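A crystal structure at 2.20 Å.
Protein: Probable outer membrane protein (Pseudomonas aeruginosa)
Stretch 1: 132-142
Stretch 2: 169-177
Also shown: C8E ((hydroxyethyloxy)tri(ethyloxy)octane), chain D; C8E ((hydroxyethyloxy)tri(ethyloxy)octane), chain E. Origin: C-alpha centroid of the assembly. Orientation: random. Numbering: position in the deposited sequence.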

# COMPACT_ATOMS: atom_id res chain seq x y z
N GLY A 132 5.24 -16.16 -14.89
CA GLY A 132 4.91 -14.75 -15.04
C GLY A 132 6.09 -13.84 -14.78
O GLY A 132 5.91 -12.64 -14.55
N ARG A 133 7.31 -14.37 -14.85
CA ARG A 133 8.51 -13.57 -14.58
C ARG A 133 8.70 -12.35 -15.49
O ARG A 133 9.38 -11.39 -15.10
CB ARG A 133 9.77 -14.45 -14.61
CG ARG A 133 10.08 -15.11 -15.95
CD ARG A 133 11.30 -16.02 -15.83
NE ARG A 133 11.62 -16.72 -17.08
CZ ARG A 133 10.89 -17.71 -17.59
NH1 ARG A 133 9.80 -18.13 -16.96
NH2 ARG A 133 11.25 -18.27 -18.73
N ASP A 134 8.12 -12.38 -16.69
CA ASP A 134 8.25 -11.23 -17.60
C ASP A 134 7.39 -10.06 -17.12
O ASP A 134 7.50 -8.95 -17.64
CB ASP A 134 7.81 -11.58 -19.03
CG ASP A 134 8.79 -12.51 -19.76
OD1 ASP A 134 9.91 -12.75 -19.25
OD2 ASP A 134 8.43 -12.99 -20.86
N PHE A 135 6.54 -10.30 -16.14
CA PHE A 135 5.66 -9.26 -15.61
C PHE A 135 6.05 -8.82 -14.21
O PHE A 135 5.85 -7.66 -13.85
CB PHE A 135 4.20 -9.75 -15.58
CG PHE A 135 3.63 -10.03 -16.93
CD1 PHE A 135 3.89 -11.23 -17.58
CD2 PHE A 135 2.84 -9.08 -17.58
CE1 PHE A 135 3.37 -11.48 -18.86
CE2 PHE A 135 2.32 -9.32 -18.85
CZ PHE A 135 2.59 -10.53 -19.49
N ALA A 136 6.59 -9.74 -13.42
CA ALA A 136 6.99 -9.41 -12.07
C ALA A 136 7.71 -10.53 -11.35
O ALA A 136 7.43 -11.72 -11.57
CB ALA A 136 5.77 -9.00 -11.26
N VAL A 137 8.64 -10.13 -10.50
CA VAL A 137 9.37 -11.07 -9.67
C VAL A 137 9.16 -10.52 -8.26
O VAL A 137 8.31 -11.02 -7.52
CB VAL A 137 10.88 -11.13 -10.02
CG1 VAL A 137 11.60 -12.08 -9.06
CG2 VAL A 137 11.06 -11.62 -11.45
N ASP A 138 9.88 -9.46 -7.91
CA ASP A 138 9.73 -8.85 -6.60
C ASP A 138 9.16 -7.43 -6.63
O ASP A 138 9.47 -6.64 -7.52
CB ASP A 138 11.07 -8.83 -5.86
CG ASP A 138 11.57 -10.22 -5.53
OD1 ASP A 138 10.75 -11.16 -5.56
OD2 ASP A 138 12.77 -10.36 -5.23
N THR A 139 8.32 -7.12 -5.64
CA THR A 139 7.72 -5.80 -5.51
C THR A 139 7.69 -5.48 -4.02
O THR A 139 7.14 -6.23 -3.22
CB THR A 139 6.28 -5.77 -6.07
OG1 THR A 139 6.28 -6.13 -7.45
CG2 THR A 139 5.69 -4.38 -5.91
N LYS A 140 8.30 -4.36 -3.65
CA LYS A 140 8.34 -3.94 -2.26
C LYS A 140 8.16 -2.43 -2.16
O LYS A 140 8.89 -1.66 -2.79
CB LYS A 140 9.68 -4.37 -1.64
CG LYS A 140 10.02 -3.70 -0.33
CD LYS A 140 8.91 -3.83 0.70
CE LYS A 140 9.28 -3.11 1.99
NZ LYS A 140 10.53 -3.66 2.60
N ILE A 141 7.17 -2.01 -1.38
CA ILE A 141 6.87 -0.60 -1.19
C ILE A 141 6.53 -0.34 0.27
O ILE A 141 5.73 -1.06 0.86
CB ILE A 141 5.62 -0.14 -2.00
CG1 ILE A 141 5.67 -0.68 -3.43
CG2 ILE A 141 5.54 1.37 -2.01
CD1 ILE A 141 5.28 -2.14 -3.53
N GLU A 142 7.14 0.68 0.85
CA GLU A 142 6.82 1.04 2.22
C GLU A 142 7.03 2.53 2.41
O GLU A 142 8.03 3.08 1.96
CB GLU A 142 7.65 0.27 3.25
CG GLU A 142 7.34 0.76 4.68
CD GLU A 142 7.63 -0.26 5.78
OE1 GLU A 142 8.45 -1.17 5.55
OE2 GLU A 142 7.05 -0.14 6.88
C1 C8E D . -1.96 -3.38 -10.04
C2 C8E D . -0.51 -3.28 -9.94
C3 C8E D . 0.01 -1.95 -9.64
C4 C8E D . 1.45 -2.07 -9.49
C5 C8E D . 1.95 -0.91 -8.71
C6 C8E D . 3.26 -1.22 -8.15
C7 C8E D . 3.76 0.13 -7.94
C8 C8E D . 4.50 0.18 -6.66
O9 C8E D . 5.81 0.71 -6.45
C10 C8E D . 6.90 0.15 -7.15
C11 C8E D . 8.10 0.92 -6.72
O12 C8E D . 8.40 1.97 -7.66
C13 C8E D . 9.64 1.82 -8.42
C14 C8E D . 9.82 0.98 -9.73
O15 C8E D . 10.40 1.33 -11.02
C16 C8E D . 9.42 1.85 -11.94
C17 C8E D . 8.73 0.79 -12.82
O18 C8E D . 9.25 -0.55 -13.01
C19 C8E D . 10.15 -0.66 -14.14
C20 C8E D . 9.92 -1.67 -15.32
O21 C8E D . 10.56 -2.96 -15.27
C1 C8E E . 7.08 -3.93 4.43
C2 C8E E . 5.89 -4.32 3.70
C3 C8E E . 4.75 -3.41 3.85
C4 C8E E . 3.88 -3.97 4.87
C5 C8E E . 2.48 -3.87 4.41
C6 C8E E . 1.58 -3.98 5.53
C7 C8E E . 0.32 -4.12 4.83
C8 C8E E . -0.45 -5.18 5.50
O9 C8E E . -1.84 -5.38 5.45
C10 C8E E . -2.71 -4.37 5.92
C11 C8E E . -4.09 -4.93 5.70
O12 C8E E . -4.29 -5.27 4.31
C13 C8E E . -5.44 -6.13 4.04
C14 C8E E . -5.55 -7.17 2.89
O15 C8E E . -4.66 -8.24 2.46
C16 C8E E . -3.72 -7.76 1.47
C17 C8E E . -4.21 -7.90 0.02
O18 C8E E . -3.67 -8.87 -0.90
C19 C8E E . -2.53 -8.36 -1.65
C20 C8E E . -2.55 -8.12 -3.20
O21 C8E E . -2.65 -6.77 -3.68
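Stretch 2 (169-177) TSGFVSQNL

Stretch 2 is extended throughout, with the phi/psi values of a beta strand from T169 to L177, and it runs against strand 138-142 of stretch 1. The N-to-C directions differ by 174° and the axes approach to 4.7 Å, so the pairing is antiparallel. The register is fixed by CA-CA distances: T139 to V173 4.7 Å, K140 to F172 5.0 Å, I141 to G171 4.5 Å and E142 to S170 5.7 Å. Together the stretches bury 714 Å².

F172 covers 62 Å². F172 N donates to K140 O at 2.8 Å and F172 O accepts from K140 N at 2.9 Å, the closed pair expected of a hydrogen-bonded bridge; S170 N to E142 O (3.0 Å) and E142 N to S170 O (3.2 Å) repeat it two residues on. The F172 side chain, chi1 t, lies on the same sheet face as K140, CB to CB 4.2 Å, and its ring edge meets D138, CE2 to CB 4.1 Å. On the other face V173 packs loosely against T139, CG2 to CG2 4.5 Å.

The ladder changes at S174. S174 N still donates to D138 O (3.0 Å), but D138 N turns to the side chain, S174 OG (2.8 Å), while S174 O accepts from V137 N (3.2 Å). V137, at phi/psi -125/-77, departs from extended geometry here.

Beyond this point side-chain amides carry hydrogen bonds as well. N176 covers the most surface, 81 Å²: its CB points toward stretch 1, N176 ND2 donates to D134 OD1 at 2.6 Å, and N176 N donates to R133 O at 2.9 Å. Q175 (58 Å²) starts sideways, yet its extended t,t side chain brings Q175 NE2 to D134 O at 2.7 Å, angle 179°. Q175 OE1 accepts from O21 of the chain D detergent at 2.9 Å.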

# COMPACT_ATOMS: atom_id res chain seq x y z
N THR A 169 9.51 7.30 1.53
CA THR A 169 9.09 6.11 0.80
C THR A 169 10.27 5.40 0.16
O THR A 169 11.14 6.04 -0.42
CB THR A 169 8.13 6.47 -0.36
OG1 THR A 169 6.90 6.99 0.16
CG2 THR A 169 7.82 5.23 -1.19
N SER A 170 10.30 4.08 0.28
CA SER A 170 11.35 3.30 -0.36
C SER A 170 10.60 2.32 -1.25
O SER A 170 9.55 1.81 -0.86
CB SER A 170 12.18 2.53 0.67
OG SER A 170 11.46 1.41 1.15
N GLY A 171 11.12 2.08 -2.44
CA GLY A 171 10.45 1.17 -3.35
C GLY A 171 11.43 0.32 -4.12
O GLY A 171 12.55 0.74 -4.42
N PHE A 172 11.01 -0.90 -4.43
CA PHE A 172 11.84 -1.83 -5.18
C PHE A 172 10.99 -2.66 -6.13
O PHE A 172 9.91 -3.13 -5.76
CB PHE A 172 12.60 -2.77 -4.24
CG PHE A 172 13.49 -3.73 -4.97
CD1 PHE A 172 14.78 -3.35 -5.34
CD2 PHE A 172 13.02 -4.98 -5.36
CE1 PHE A 172 15.59 -4.21 -6.09
CE2 PHE A 172 13.82 -5.85 -6.10
CZ PHE A 172 15.11 -5.46 -6.47
N VAL A 173 11.48 -2.84 -7.35
CA VAL A 173 10.79 -3.63 -8.36
C VAL A 173 11.81 -4.40 -9.19
O VAL A 173 12.82 -3.84 -9.63
CB VAL A 173 9.95 -2.73 -9.32
CG1 VAL A 173 9.82 -3.40 -10.68
CG2 VAL A 173 8.56 -2.50 -8.75
N SER A 174 11.57 -5.69 -9.37
CA SER A 174 12.45 -6.50 -10.19
C SER A 174 11.51 -7.19 -11.17
O SER A 174 10.35 -7.45 -10.86
CB SER A 174 13.24 -7.52 -9.36
OG SER A 174 12.41 -8.54 -8.84
N GLN A 175 12.01 -7.49 -12.37
CA GLN A 175 11.18 -8.10 -13.39
C GLN A 175 12.12 -8.62 -14.46
O GLN A 175 13.18 -8.03 -14.69
CB GLN A 175 10.24 -7.01 -13.95
CG GLN A 175 9.43 -7.36 -15.18
CD GLN A 175 8.49 -6.23 -15.56
OE1 GLN A 175 8.58 -5.13 -15.01
NE2 GLN A 175 7.60 -6.48 -16.51
N ASN A 176 11.76 -9.73 -15.08
CA ASN A 176 12.60 -10.29 -16.13
C ASN A 176 12.41 -9.53 -17.42
O ASN A 176 11.29 -9.11 -17.74
CB ASN A 176 12.24 -11.75 -16.38
CG ASN A 176 13.09 -12.37 -17.47
OD1 ASN A 176 14.31 -12.49 -17.32
ND2 ASN A 176 12.46 -12.75 -18.58
N LEU A 177 13.50 -9.34 -18.16
CA LEU A 177 13.45 -8.68 -19.45
C LEU A 177 13.98 -9.67 -20.47
O LEU A 177 14.99 -10.34 -20.23
CB LEU A 177 14.34 -7.43 -19.50
CG LEU A 177 14.17 -6.28 -18.51
CD1 LEU A 177 15.06 -5.13 -18.98
CD2 LEU A 177 12.71 -5.82 -18.42
O HOH W 1 14.43 -9.67 -7.26
O HOH W 2 7.86 -6.35 -9.75